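Local coordinates for protein putative prephenate dehydratase (Streptococcus mutans, PDB 4LUB) that probably catalyses the conversion of prephenate to 3-phenylpyruvate, with loss of water and carbon dioxide, in L-phenylalanine biosynthesis, at residues I34-I38 with A49-V53; L68-A72 with H264-L268; A76-L82 with Y172-L178; I220-E226 with F238-E244. One frame throughout, in Å; residues are numbered along the deposited sequence.

Contact 1: I34-I38 with A49-V53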
loop_
_atom_site.group_PDB
_atom_site.type_symbol
_atom_site.label_atom_id
_atom_site.label_comp_id
_atom_site.label_asym_id
_atom_site.label_seq_id
_atom_site.Cartn_x
_atom_site.Cartn_y
_atom_site.Cartn_z
ATOM N N ILE B 34 -9.182 15.101 -7.649
ATOM C CA ILE B 34 -7.960 15.400 -6.909
ATOM C C ILE B 34 -6.883 15.982 -7.821
ATOM O O ILE B 34 -6.257 16.979 -7.486
ATOM C CB ILE B 34 -7.442 14.134 -6.185
ATOM C CG1 ILE B 34 -8.397 13.779 -5.031
ATOM C CG2 ILE B 34 -6.013 14.328 -5.685
ATOM C CD1 ILE B 34 -8.405 12.314 -4.643
ATOM N N THR B 35 -6.707 15.384 -8.992
ATOM C CA THR B 35 -5.712 15.862 -9.949
ATOM C C THR B 35 -5.916 17.333 -10.324
ATOM O O THR B 35 -4.964 18.114 -10.339
ATOM C CB THR B 35 -5.743 15.020 -11.225
ATOM O OG1 THR B 35 -5.421 13.667 -10.896
ATOM C CG2 THR B 35 -4.757 15.550 -12.260
ATOM N N GLU B 36 -7.164 17.706 -10.600
ATOM C CA GLU B 36 -7.492 19.075 -10.977
ATOM C C GLU B 36 -7.382 20.051 -9.804
ATOM O O GLU B 36 -7.008 21.210 -9.995
ATOM C CB GLU B 36 -8.899 19.139 -11.590
ATOM C CG GLU B 36 -8.994 18.517 -12.983
ATOM C CD GLU B 36 -7.917 19.025 -13.939
ATOM O OE1 GLU B 36 -7.645 20.248 -13.948
ATOM O OE2 GLU B 36 -7.326 18.195 -14.666
ATOM N N VAL B 37 -7.733 19.597 -8.600
ATOM C CA VAL B 37 -7.454 20.362 -7.386
ATOM C C VAL B 37 -5.982 20.754 -7.264
ATOM O O VAL B 37 -5.657 21.927 -7.061
ATOM C CB VAL B 37 -7.862 19.582 -6.109
ATOM C CG1 VAL B 37 -7.553 20.404 -4.872
ATOM C CG2 VAL B 37 -9.339 19.175 -6.149
ATOM N N ILE B 38 -5.101 19.765 -7.370
ATOM C CA ILE B 38 -3.662 20.011 -7.315
ATOM C C ILE B 38 -3.145 20.836 -8.499
ATOM O O ILE B 38 -2.352 21.758 -8.314
ATOM C CB ILE B 38 -2.864 18.686 -7.216
ATOM C CG1 ILE B 38 -3.263 17.930 -5.944
ATOM C CG2 ILE B 38 -1.373 18.977 -7.166
ATOM C CD1 ILE B 38 -2.862 16.446 -5.923
ATOM N N ALA B 49 -4.173 23.819 -1.786
ATOM C CA ALA B 49 -5.169 22.861 -2.234
ATOM C C ALA B 49 -5.439 21.874 -1.107
ATOM O O ALA B 49 -4.537 21.549 -0.335
ATOM C CB ALA B 49 -4.697 22.151 -3.488
ATOM N N ILE B 50 -6.688 21.432 -0.991
ATOM C CA ILE B 50 -7.077 20.475 0.040
ATOM C C ILE B 50 -7.628 19.211 -0.606
ATOM O O ILE B 50 -8.558 19.261 -1.413
ATOM C CB ILE B 50 -8.112 21.072 1.034
ATOM C CG1 ILE B 50 -7.442 22.062 1.979
ATOM C CG2 ILE B 50 -8.625 20.002 1.972
ATOM C CD1 ILE B 50 -7.099 23.384 1.394
ATOM N N VAL B 51 -7.010 18.084 -0.265
ATOM C CA VAL B 51 -7.373 16.786 -0.818
ATOM C C VAL B 51 -7.400 15.710 0.265
ATOM O O VAL B 51 -6.648 15.783 1.234
ATOM C CB VAL B 51 -6.390 16.338 -1.935
ATOM C CG1 VAL B 51 -6.430 17.298 -3.127
ATOM C CG2 VAL B 51 -4.966 16.168 -1.388
ATOM N N PRO B 52 -8.284 14.711 0.111
ATOM C CA PRO B 52 -8.222 13.509 0.951
ATOM C C PRO B 52 -6.980 12.704 0.605
ATOM O O PRO B 52 -6.633 12.616 -0.579
ATOM C CB PRO B 52 -9.497 12.747 0.588
ATOM C CG PRO B 52 -9.823 13.196 -0.797
ATOM C CD PRO B 52 -9.331 14.615 -0.925
ATOM N N VAL B 53 -6.264 12.185 1.601
ATOM C CA VAL B 53 -5.118 11.340 1.284
ATOM C C VAL B 53 -5.228 9.904 1.800
ATOM O O VAL B 53 -4.693 8.991 1.185
ATOM C CB VAL B 53 -3.794 11.981 1.794
ATOM C CG1 VAL B 53 -3.764 13.462 1.452
ATOM C CG2 VAL B 53 -3.566 11.739 3.289
#
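Val37 lies over the strand with its CG1 methyl, which sits 3.6 Å from Ala49 CB and 3.7 Å from Val51 CG1, so that one branched residue bridges two positions on the same face of the strand. One turn earlier, Ile34 extends the patch: Ile34 CG2 meets Val51 CG1 at 3.9 Å, and Ile34 CD1 reaches Pro52 CG at 4.2 Å. Ile38 comes in from the flank, with CG1 4.3 Å from Val51 CG1. Val51 is thus touched by all three helical residues, whereas Ile50 points the other way, toward helix 14-22. The two short segments run roughly antiparallel, their axes 8.3 Å apart at 157°, a separation set by the bulk of aliphatic side chains. The case illustrates a beta-alpha-beta crossover: helix 34-42 carries the chain from strand 27-31 to the parallel strand 48-55, with strand 4-8 between them in the sheet, as befits a domain of the periplasmic-binding-protein clan. Ile38 also touches Tyr67 and Leu68 of helix 62-70. The strand spends its backbone groups on neighbours such as Ala6, Leu178 and Trp176. With no hydrogen bond or salt bridge between the two segments, helix and strand are held together here by aliphatic contacts and the exclusion of water from them.

Contact 2: L68-A72 with H264-L268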
loop_
_atom_site.group_PDB
_atom_site.type_symbol
_atom_site.label_atom_id
_atom_site.label_comp_id
_atom_site.label_asym_id
_atom_site.label_seq_id
_atom_site.Cartn_x
_atom_site.Cartn_y
_atom_site.Cartn_z
ATOM N N LEU B 68 1.268 13.563 -6.544
ATOM C CA LEU B 68 2.268 14.223 -5.704
ATOM C C LEU B 68 3.699 13.725 -5.893
ATOM O O LEU B 68 4.636 14.521 -5.848
ATOM C CB LEU B 68 1.884 14.107 -4.224
ATOM C CG LEU B 68 1.281 15.345 -3.538
ATOM C CD1 LEU B 68 0.471 16.253 -4.445
ATOM C CD2 LEU B 68 0.532 14.964 -2.257
ATOM N N PHE B 69 3.884 12.426 -6.088
ATOM C CA PHE B 69 5.225 11.918 -6.345
ATOM C C PHE B 69 5.725 12.214 -7.754
ATOM O O PHE B 69 6.773 12.827 -7.912
ATOM C CB PHE B 69 5.308 10.412 -6.094
ATOM C CG PHE B 69 6.657 9.820 -6.423
ATOM C CD1 PHE B 69 7.723 9.977 -5.558
ATOM C CD2 PHE B 69 6.849 9.083 -7.579
ATOM C CE1 PHE B 69 8.965 9.435 -5.847
ATOM C CE2 PHE B 69 8.087 8.527 -7.873
ATOM C CZ PHE B 69 9.144 8.709 -7.009
ATOM N N HIS B 70 4.978 11.774 -8.767
ATOM C CA HIS B 70 5.428 11.840 -10.161
ATOM C C HIS B 70 5.489 13.244 -10.742
ATOM O O HIS B 70 6.410 13.578 -11.486
ATOM C CB HIS B 70 4.513 10.993 -11.050
ATOM C CG HIS B 70 4.580 9.521 -10.772
ATOM N ND1 HIS B 70 5.717 8.774 -10.993
ATOM C CD2 HIS B 70 3.651 8.661 -10.289
ATOM C CE1 HIS B 70 5.486 7.515 -10.664
ATOM N NE2 HIS B 70 4.241 7.420 -10.230
ATOM N N GLN B 71 4.506 14.068 -10.414
ATOM C CA GLN B 71 4.279 15.283 -11.185
ATOM C C GLN B 71 4.428 16.567 -10.388
ATOM O O GLN B 71 5.004 17.533 -10.883
ATOM C CB GLN B 71 2.902 15.230 -11.844
ATOM C CG GLN B 71 2.919 14.463 -13.145
ATOM C CD GLN B 71 3.839 15.104 -14.165
ATOM O OE1 GLN B 71 3.924 16.331 -14.257
ATOM N NE2 GLN B 71 4.559 14.279 -14.915
ATOM N N ALA B 72 3.894 16.599 -9.173
ATOM C CA ALA B 72 3.858 17.857 -8.443
ATOM C C ALA B 72 5.159 18.199 -7.716
ATOM O O ALA B 72 5.901 17.320 -7.276
ATOM C CB ALA B 72 2.705 17.830 -7.453
ATOM N N HIS B 264 17.249 7.485 -2.443
ATOM C CA HIS B 264 16.701 8.777 -2.830
ATOM C C HIS B 264 15.322 8.959 -2.238
ATOM O O HIS B 264 14.557 8.004 -2.106
ATOM C CB HIS B 264 16.618 8.912 -4.353
ATOM C CG HIS B 264 17.950 8.981 -5.032
ATOM N ND1 HIS B 264 18.382 8.029 -5.929
ATOM C CD2 HIS B 264 18.937 9.904 -4.957
ATOM C CE1 HIS B 264 19.583 8.358 -6.374
ATOM N NE2 HIS B 264 19.942 9.492 -5.800
ATOM N N TYR B 265 15.014 10.195 -1.869
ATOM C CA TYR B 265 13.739 10.499 -1.248
ATOM C C TYR B 265 13.212 11.810 -1.790
ATOM O O TYR B 265 13.980 12.686 -2.172
ATOM C CB TYR B 265 13.858 10.553 0.283
ATOM C CG TYR B 265 14.787 11.624 0.795
ATOM C CD1 TYR B 265 14.319 12.899 1.073
ATOM C CD2 TYR B 265 16.137 11.358 1.002
ATOM C CE1 TYR B 265 15.164 13.885 1.538
ATOM C CE2 TYR B 265 16.987 12.336 1.479
ATOM C CZ TYR B 265 16.499 13.596 1.741
ATOM O OH TYR B 265 17.328 14.587 2.204
ATOM N N LYS B 266 11.890 11.899 -1.860
ATOM C CA LYS B 266 11.182 13.155 -2.047
ATOM C C LYS B 266 10.396 13.477 -0.783
ATOM O O LYS B 266 9.623 12.645 -0.311
ATOM C CB LYS B 266 10.245 13.063 -3.253
ATOM C CG LYS B 266 9.538 14.346 -3.615
ATOM C CD LYS B 266 8.710 14.122 -4.859
ATOM C CE LYS B 266 7.924 15.354 -5.240
ATOM N NZ LYS B 266 7.314 15.180 -6.578
ATOM N N ILE B 267 10.617 14.660 -0.218
ATOM C CA ILE B 267 9.800 15.121 0.901
ATOM C C ILE B 267 8.418 15.548 0.427
ATOM O O ILE B 267 8.277 16.548 -0.280
ATOM C CB ILE B 267 10.452 16.294 1.657
ATOM C CG1 ILE B 267 11.837 15.889 2.166
ATOM C CG2 ILE B 267 9.553 16.749 2.814
ATOM C CD1 ILE B 267 12.531 16.966 2.970
ATOM N N LEU B 268 7.402 14.778 0.807
ATOM C CA LEU B 268 6.039 15.097 0.412
ATOM C C LEU B 268 5.446 16.160 1.327
ATOM O O LEU B 268 4.544 16.887 0.926
ATOM C CB LEU B 268 5.158 13.842 0.437
ATOM C CG LEU B 268 5.551 12.688 -0.484
ATOM C CD1 LEU B 268 4.547 11.560 -0.346
ATOM C CD2 LEU B 268 5.625 13.158 -1.927
#
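Leu68 faces the strand and meets it in two ways. Its carbonyl accepts a hydrogen bond from the ammonium group of Lys266 (Lys266 NZ to Leu68 O, 2.9 Å), and its side chain makes a loose apolar approach to Leu268, with Leu68 CB and Leu268 CD2 4.5 Å apart. Phe69 follows with a second acceptor, Phe69 O, 2.8 Å from Lys266 NZ, while its ring atom CD1 lies 4.3 Å from Lys266 CD, so the aliphatic part of the lysine passes alongside the aromatic. These carbonyls belong to the last turn of helix 62-70, where backbone oxygens no longer find amide partners within the helix and the dipole presents its negative end. Here a lysine from outside the helix meets that deficit, and it comes from the other sequence region: strand 264-268 lies in the ACT part of the chain, whereas the helix belongs to the prephenate dehydratase part. All four side-chain torsions of Lys266 are trans, which gives the full reach needed to span the gap. Phe69 is also stacked on Phe238, a further residue of the ACT region. Past the helix the chain turns, and Ala72, which has an extended backbone, supplies the third carbonyl: Ala72 O receives a hydrogen bond from Lys266 NZ at 2.7 Å, the shortest of the three.

Contact 3: A76-L82 with Y172-L178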
loop_
_atom_site.group_PDB
_atom_site.type_symbol
_atom_site.label_atom_id
_atom_site.label_comp_id
_atom_site.label_asym_id
_atom_site.label_seq_id
_atom_site.Cartn_x
_atom_site.Cartn_y
_atom_site.Cartn_z
ATOM N N ALA B 76 2.635 18.838 1.334
ATOM C CA ALA B 76 1.709 18.910 2.458
ATOM C C ALA B 76 2.243 19.860 3.545
ATOM O O ALA B 76 3.380 19.723 4.003
ATOM C CB ALA B 76 1.464 17.525 3.023
ATOM N N VAL B 77 1.437 20.840 3.935
ATOM C CA VAL B 77 1.864 21.808 4.947
ATOM C C VAL B 77 0.977 21.780 6.192
ATOM O O VAL B 77 1.277 22.424 7.195
ATOM C CB VAL B 77 1.917 23.243 4.365
ATOM C CG1 VAL B 77 3.020 23.341 3.329
ATOM C CG2 VAL B 77 0.564 23.655 3.770
ATOM N N ALA B 78 -0.116 21.027 6.119
ATOM C CA ALA B 78 -0.967 20.772 7.274
ATOM C C ALA B 78 -1.831 19.546 7.005
ATOM O O ALA B 78 -2.228 19.299 5.862
ATOM C CB ALA B 78 -1.843 21.983 7.586
ATOM N N GLU B 79 -2.128 18.790 8.058
ATOM C CA GLU B 79 -3.054 17.667 7.964
ATOM C C GLU B 79 -4.264 17.840 8.885
ATOM O O GLU B 79 -4.106 18.165 10.056
ATOM C CB GLU B 79 -2.336 16.363 8.310
ATOM C CG GLU B 79 -3.188 15.117 8.145
ATOM C CD GLU B 79 -2.424 13.864 8.514
ATOM O OE1 GLU B 79 -1.403 13.597 7.857
ATOM O OE2 GLU B 79 -2.875 13.110 9.397
ATOM N N ILE B 80 -5.465 17.626 8.350
ATOM C CA ILE B 80 -6.685 17.632 9.162
ATOM C C ILE B 80 -7.371 16.278 9.070
ATOM O O ILE B 80 -7.638 15.779 7.978
ATOM C CB ILE B 80 -7.667 18.755 8.748
ATOM C CG1 ILE B 80 -7.033 20.122 9.006
ATOM C CG2 ILE B 80 -8.966 18.658 9.549
ATOM C CD1 ILE B 80 -7.617 21.250 8.170
ATOM N N ILE B 81 -7.617 15.667 10.221
ATOM C CA ILE B 81 -8.360 14.413 10.286
ATOM C C ILE B 81 -9.848 14.613 10.561
ATOM O O ILE B 81 -10.231 15.256 11.535
ATOM C CB ILE B 81 -7.763 13.481 11.350
ATOM C CG1 ILE B 81 -6.304 13.175 11.002
ATOM C CG2 ILE B 81 -8.538 12.170 11.403
ATOM C CD1 ILE B 81 -5.604 12.286 12.020
ATOM N N LEU B 82 -10.672 14.066 9.674
ATOM C CA LEU B 82 -12.132 14.149 9.756
ATOM C C LEU B 82 -12.805 12.831 10.100
ATOM O O LEU B 82 -12.543 11.819 9.459
ATOM C CB LEU B 82 -12.710 14.644 8.424
ATOM C CG LEU B 82 -14.167 15.132 8.417
ATOM C CD1 LEU B 82 -14.349 16.490 9.082
ATOM C CD2 LEU B 82 -14.716 15.143 6.993
ATOM N N TYR B 172 -12.633 7.429 9.642
ATOM C CA TYR B 172 -11.699 8.558 9.675
ATOM C C TYR B 172 -10.841 8.719 8.426
ATOM O O TYR B 172 -10.283 7.757 7.898
ATOM C CB TYR B 172 -10.776 8.471 10.887
ATOM C CG TYR B 172 -11.445 8.817 12.195
ATOM C CD1 TYR B 172 -11.473 10.130 12.649
ATOM C CD2 TYR B 172 -12.053 7.842 12.972
ATOM C CE1 TYR B 172 -12.084 10.462 13.841
ATOM C CE2 TYR B 172 -12.667 8.163 14.171
ATOM C CZ TYR B 172 -12.677 9.476 14.601
ATOM O OH TYR B 172 -13.286 9.808 15.793
ATOM N N THR B 173 -10.728 9.962 7.971
ATOM C CA THR B 173 -9.953 10.281 6.783
ATOM C C THR B 173 -8.942 11.375 7.094
ATOM O O THR B 173 -9.246 12.347 7.794
ATOM C CB THR B 173 -10.852 10.738 5.617
ATOM O OG1 THR B 173 -11.789 9.702 5.309
ATOM C CG2 THR B 173 -10.025 11.054 4.362
ATOM N N ARG B 174 -7.755 11.230 6.519
ATOM C CA ARG B 174 -6.713 12.231 6.629
ATOM C C ARG B 174 -6.809 13.106 5.387
ATOM O O ARG B 174 -6.896 12.591 4.277
ATOM C CB ARG B 174 -5.333 11.560 6.714
ATOM C CG ARG B 174 -5.160 10.664 7.927
ATOM C CD ARG B 174 -3.894 9.812 7.858
ATOM N NE ARG B 174 -2.692 10.625 8.028
ATOM C CZ ARG B 174 -1.508 10.337 7.499
ATOM N NH1 ARG B 174 -1.346 9.222 6.801
ATOM N NH2 ARG B 174 -0.473 11.140 7.711
ATOM N N PHE B 175 -6.786 14.421 5.583
ATOM C CA PHE B 175 -6.783 15.379 4.481
ATOM C C PHE B 175 -5.513 16.201 4.605
ATOM O O PHE B 175 -5.091 16.543 5.707
ATOM C CB PHE B 175 -8.013 16.315 4.495
ATOM C CG PHE B 175 -9.334 15.612 4.329
ATOM C CD1 PHE B 175 -9.910 14.912 5.375
ATOM C CD2 PHE B 175 -9.998 15.655 3.114
ATOM C CE1 PHE B 175 -11.127 14.269 5.209
ATOM C CE2 PHE B 175 -11.208 15.009 2.937
ATOM C CZ PHE B 175 -11.774 14.310 3.986
ATOM N N TRP B 176 -4.879 16.467 3.473
ATOM C CA TRP B 176 -3.739 17.359 3.442
ATOM C C TRP B 176 -4.047 18.725 2.852
ATOM O O TRP B 176 -4.765 18.845 1.859
ATOM C CB TRP B 176 -2.592 16.709 2.667
ATOM C CG TRP B 176 -1.835 15.716 3.475
ATOM C CD1 TRP B 176 -2.003 15.434 4.804
ATOM C CD2 TRP B 176 -0.796 14.856 3.006
ATOM N NE1 TRP B 176 -1.118 14.451 5.190
ATOM C CE2 TRP B 176 -0.360 14.089 4.106
ATOM C CE3 TRP B 176 -0.181 14.669 1.761
ATOM C CZ2 TRP B 176 0.650 13.139 3.999
ATOM C CZ3 TRP B 176 0.826 13.730 1.654
ATOM C CH2 TRP B 176 1.234 12.973 2.770
ATOM N N VAL B 177 -3.490 19.750 3.485
ATOM C CA VAL B 177 -3.416 21.064 2.890
ATOM C C VAL B 177 -2.088 21.145 2.158
ATOM O O VAL B 177 -1.023 21.009 2.757
ATOM C CB VAL B 177 -3.525 22.192 3.940
ATOM C CG1 VAL B 177 -3.455 23.547 3.268
ATOM C CG2 VAL B 177 -4.808 22.050 4.753
ATOM N N LEU B 178 -2.171 21.294 0.844
ATOM C CA LEU B 178 -0.993 21.420 -0.001
ATOM C C LEU B 178 -0.695 22.869 -0.323
ATOM O O LEU B 178 -1.592 23.635 -0.662
ATOM C CB LEU B 178 -1.164 20.625 -1.303
ATOM C CG LEU B 178 -1.225 19.096 -1.386
ATOM C CD1 LEU B 178 -1.195 18.401 -0.038
ATOM C CD2 LEU B 178 -2.351 18.587 -2.293
#
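A buried carboxylate held by two residues, Arg174 and Trp176, on the same face of the partner strand is the striking feature of this antiparallel pair. Glu79 OE1 accepts a hydrogen bond from Trp176 NE1 at 2.8 Å, and Arg174 grips the same carboxylate as a salt bridge, with Arg174 NE 2.8 Å from Glu79 OE2 and a weak, bent bond from Arg174 NH2 to Glu79 OE1 at 2.6 Å. The guanidinium meets the acid near its own plane. Regular backbone pairing joins Ile80 with Phe175 and Leu82 with Thr173 through reciprocal hydrogen bonds of 2.9 to 3.0 Å, between the N of each residue and the O of its partner. Toward Ala76 the pattern breaks in a classic beta bulge: Val77 and Ala78 both face Val177, whose O takes a short, nearly straight bond from Val77 N (2.7 Å) and a weak one from Ala78 N (3.5 Å). Ala76 CB packs over the Trp176 indole, 3.8 Å from the centroid of its six-membered ring, a CH-pi contact. The opposite face is mostly apolar, and Ile80, Leu82 and Phe175 pack there against helix 14-22. Residues between the strands are largely unmodelled; in periplasmic-binding-protein relatives such a pair links two lobes, probably as here. Buried Glu79 is thus stabilised by Arg174 and the indole NH, in a network that Arg174 extends to Glu54 and Asp242.

Contact 4: I220-E226 with F238-E244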
loop_
_atom_site.group_PDB
_atom_site.type_symbol
_atom_site.label_atom_id
_atom_site.label_comp_id
_atom_site.label_asym_id
_atom_site.label_seq_id
_atom_site.Cartn_x
_atom_site.Cartn_y
_atom_site.Cartn_z
ATOM N N ILE B 220 13.212 7.249 15.721
ATOM C CA ILE B 220 12.149 7.973 15.015
ATOM C C ILE B 220 11.118 6.963 14.514
ATOM O O ILE B 220 11.415 6.154 13.636
ATOM C CB ILE B 220 12.701 8.806 13.844
ATOM C CG1 ILE B 220 13.691 9.864 14.364
ATOM C CG2 ILE B 220 11.563 9.477 13.060
ATOM C CD1 ILE B 220 14.677 10.354 13.308
ATOM N N ASP B 221 9.909 7.011 15.072
ATOM C CA ASP B 221 8.888 5.990 14.787
ATOM C C ASP B 221 8.227 6.124 13.424
ATOM O O ASP B 221 7.727 7.185 13.068
ATOM C CB ASP B 221 7.786 5.996 15.854
ATOM C CG ASP B 221 8.291 5.554 17.212
ATOM O OD1 ASP B 221 9.207 4.714 17.253
ATOM O OD2 ASP B 221 7.740 6.011 18.226
ATOM N N LEU B 222 8.219 5.015 12.694
ATOM C CA LEU B 222 7.466 4.877 11.456
ATOM C C LEU B 222 5.995 4.712 11.811
ATOM O O LEU B 222 5.641 3.866 12.635
ATOM C CB LEU B 222 7.983 3.666 10.665
ATOM C CG LEU B 222 7.593 3.277 9.224
ATOM C CD1 LEU B 222 6.188 2.733 9.132
ATOM C CD2 LEU B 222 7.786 4.410 8.243
ATOM N N THR B 223 5.140 5.533 11.210
ATOM C CA THR B 223 3.717 5.491 11.531
ATOM C C THR B 223 2.877 5.033 10.346
ATOM O O THR B 223 1.691 4.745 10.493
ATOM C CB THR B 223 3.205 6.866 12.013
ATOM O OG1 THR B 223 3.248 7.806 10.931
ATOM C CG2 THR B 223 4.057 7.381 13.170
ATOM N N LYS B 224 3.501 4.971 9.176
ATOM C CA LYS B 224 2.838 4.477 7.975
ATOM C C LYS B 224 3.827 4.114 6.881
ATOM O O LYS B 224 4.829 4.804 6.694
ATOM C CB LYS B 224 1.861 5.534 7.451
ATOM C CG LYS B 224 1.118 5.140 6.190
ATOM C CD LYS B 224 0.427 6.351 5.595
ATOM C CE LYS B 224 0.225 6.204 4.090
ATOM N NZ LYS B 224 -0.746 7.220 3.577
ATOM N N ILE B 225 3.528 3.050 6.152
ATOM C CA ILE B 225 4.261 2.715 4.945
ATOM C C ILE B 225 3.326 2.141 3.896
ATOM O O ILE B 225 2.533 1.245 4.173
ATOM C CB ILE B 225 5.408 1.727 5.192
ATOM C CG1 ILE B 225 6.102 1.404 3.866
ATOM C CG2 ILE B 225 4.894 0.464 5.860
ATOM C CD1 ILE B 225 7.547 0.996 4.006
ATOM N N GLU B 226 3.421 2.674 2.692
ATOM C CA GLU B 226 2.597 2.219 1.596
ATOM C C GLU B 226 3.430 2.218 0.333
ATOM O O GLU B 226 4.164 3.161 0.073
ATOM C CB GLU B 226 1.388 3.136 1.433
ATOM C CG GLU B 226 0.424 2.711 0.340
ATOM C CD GLU B 226 -0.855 2.123 0.891
ATOM O OE1 GLU B 226 -1.571 2.834 1.615
ATOM O OE2 GLU B 226 -1.146 0.951 0.601
ATOM N N PHE B 238 7.759 2.884 -5.554
ATOM C CA PHE B 238 8.199 3.904 -4.632
ATOM C C PHE B 238 7.389 3.729 -3.360
ATOM O O PHE B 238 6.275 3.220 -3.389
ATOM C CB PHE B 238 8.117 5.317 -5.216
ATOM C CG PHE B 238 6.727 5.876 -5.319
ATOM C CD1 PHE B 238 6.189 6.617 -4.286
ATOM C CD2 PHE B 238 5.978 5.696 -6.466
ATOM C CE1 PHE B 238 4.922 7.149 -4.386
ATOM C CE2 PHE B 238 4.709 6.227 -6.573
ATOM C CZ PHE B 238 4.179 6.955 -5.529
ATOM N N PHE B 239 7.970 4.119 -2.242
ATOM C CA PHE B 239 7.343 3.905 -0.948
ATOM C C PHE B 239 6.947 5.197 -0.259
ATOM O O PHE B 239 7.758 6.104 -0.112
ATOM C CB PHE B 239 8.284 3.081 -0.055
ATOM C CG PHE B 239 8.653 1.757 -0.654
ATOM C CD1 PHE B 239 7.841 0.655 -0.463
ATOM C CD2 PHE B 239 9.778 1.625 -1.445
ATOM C CE1 PHE B 239 8.161 -0.569 -1.030
ATOM C CE2 PHE B 239 10.103 0.405 -2.013
ATOM C CZ PHE B 239 9.294 -0.689 -1.806
ATOM N N ILE B 240 5.689 5.262 0.164
ATOM C CA ILE B 240 5.217 6.349 1.010
ATOM C C ILE B 240 5.425 5.981 2.461
ATOM O O ILE B 240 4.852 5.018 2.958
ATOM C CB ILE B 240 3.732 6.652 0.800
ATOM C CG1 ILE B 240 3.441 6.807 -0.684
ATOM C CG2 ILE B 240 3.339 7.912 1.564
ATOM C CD1 ILE B 240 4.272 7.904 -1.304
ATOM N N ILE B 241 6.276 6.747 3.121
ATOM C CA ILE B 241 6.546 6.570 4.534
ATOM C C ILE B 241 6.272 7.823 5.373
ATOM O O ILE B 241 6.687 8.925 5.015
ATOM C CB ILE B 241 8.002 6.071 4.714
ATOM C CG1 ILE B 241 8.140 4.680 4.120
ATOM C CG2 ILE B 241 8.326 5.891 6.180
ATOM C CD1 ILE B 241 9.545 4.190 3.995
ATOM N N ASP B 242 5.555 7.641 6.480
ATOM C CA ASP B 242 5.376 8.706 7.463
ATOM C C ASP B 242 6.230 8.414 8.696
ATOM O O ASP B 242 6.330 7.265 9.138
ATOM C CB ASP B 242 3.915 8.868 7.905
ATOM C CG ASP B 242 2.947 9.113 6.750
ATOM O OD1 ASP B 242 3.373 9.381 5.601
ATOM O OD2 ASP B 242 1.734 9.074 7.026
ATOM N N PHE B 243 6.815 9.465 9.260
ATOM C CA PHE B 243 7.551 9.366 10.511
ATOM C C PHE B 243 7.127 10.506 11.405
ATOM O O PHE B 243 6.756 11.578 10.927
ATOM C CB PHE B 243 9.065 9.466 10.285
ATOM C CG PHE B 243 9.682 8.240 9.684
ATOM C CD1 PHE B 243 9.862 7.099 10.441
ATOM C CD2 PHE B 243 10.109 8.234 8.369
ATOM C CE1 PHE B 243 10.433 5.970 9.897
ATOM C CE2 PHE B 243 10.685 7.102 7.830
ATOM C CZ PHE B 243 10.846 5.970 8.591
ATOM N N GLU B 244 7.194 10.280 12.708
ATOM C CA GLU B 244 7.001 11.362 13.651
ATOM C C GLU B 244 8.086 12.405 13.421
ATOM O O GLU B 244 9.247 12.068 13.174
ATOM C CB GLU B 244 6.987 10.848 15.088
ATOM C CG GLU B 244 5.564 10.547 15.551
ATOM C CD GLU B 244 5.488 9.799 16.858
ATOM O OE1 GLU B 244 6.476 9.820 17.626
ATOM O OE2 GLU B 244 4.427 9.187 17.114
HETATM O O HOH W 1 9.490 8.980 17.045
HETATM O O HOH W 2 1.045 8.225 9.520
HETATM O O HOH W 3 1.010 9.495 3.936
#
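This is the antiparallel pairing of the two strands of a beta hairpin in the ACT region; its segments 222-226 and 238-244 run at 174° with axes 4.6 Å apart. Its backbone bonds include the reciprocal pair Glu226 N to Ile240 O (2.8 Å) and Ile240 N to Glu226 O (2.6 Å), then Asp242 N to Lys224 O (2.9 Å) and Thr223 N to Asp242 O (3.0 Å). Between Leu222 and Lys224 the register slips by one residue, a beta bulge, before Glu244 N closes on Asp221 O at 3.2 Å. One face, with Leu222, Ile225, Ile241 and Phe243, is apolar: Ile225 CD1 lies 3.7 Å from Ile241 CG1 and Leu222 CB 3.4 Å from Phe243 CE1, and Leu208 and Leu212 of helix 208-216 cover part of it. The other, which also holds Ile240, carries the polar Lys224, Asp242 and Glu226; there water 3 accepts from Lys224 NZ and donates to Asp242 OD1, each at 2.9 Å. Both residues also look to the dehydratase region: Lys224 toward Ser60 and Glu54, Asp242 toward Arg174, besides its bond to Ser195. Ile225 O accepts a hydrogen bond from Ser227 of the second subunit, so the outer strand takes part in the dimer contact. With strand 189-199 next to 237-244 and helices 208-216 and 248-261 in the connections, the hairpin supplies the second and third strands of the beta-alpha-beta-beta-alpha-beta, ferredoxin-like fold that defines ACT domains.

How the contacts relate
From the N terminus, contact 1 closes first, a short local loop that sets helix 34-42 on strand 48-55 within the dehydratase region. Contact 2 opens next at 68-72 and closes only at 264-268, near the C terminus; nested inside its wide loop lie contacts 3 and 4, which follow one another in series without crossing. Contact 3 shares its sheet with contact 1, through strands 48-55 and 172-179, and with contact 2, through strands 75-83 and 264-274. Contact 4 belongs to the ACT region and meets contact 3 through the Arg174-Asp242 salt bridge. Contact 2 ties the two regions directly, as does that bridge, and contacts 3 and 4 both reach the second subunit.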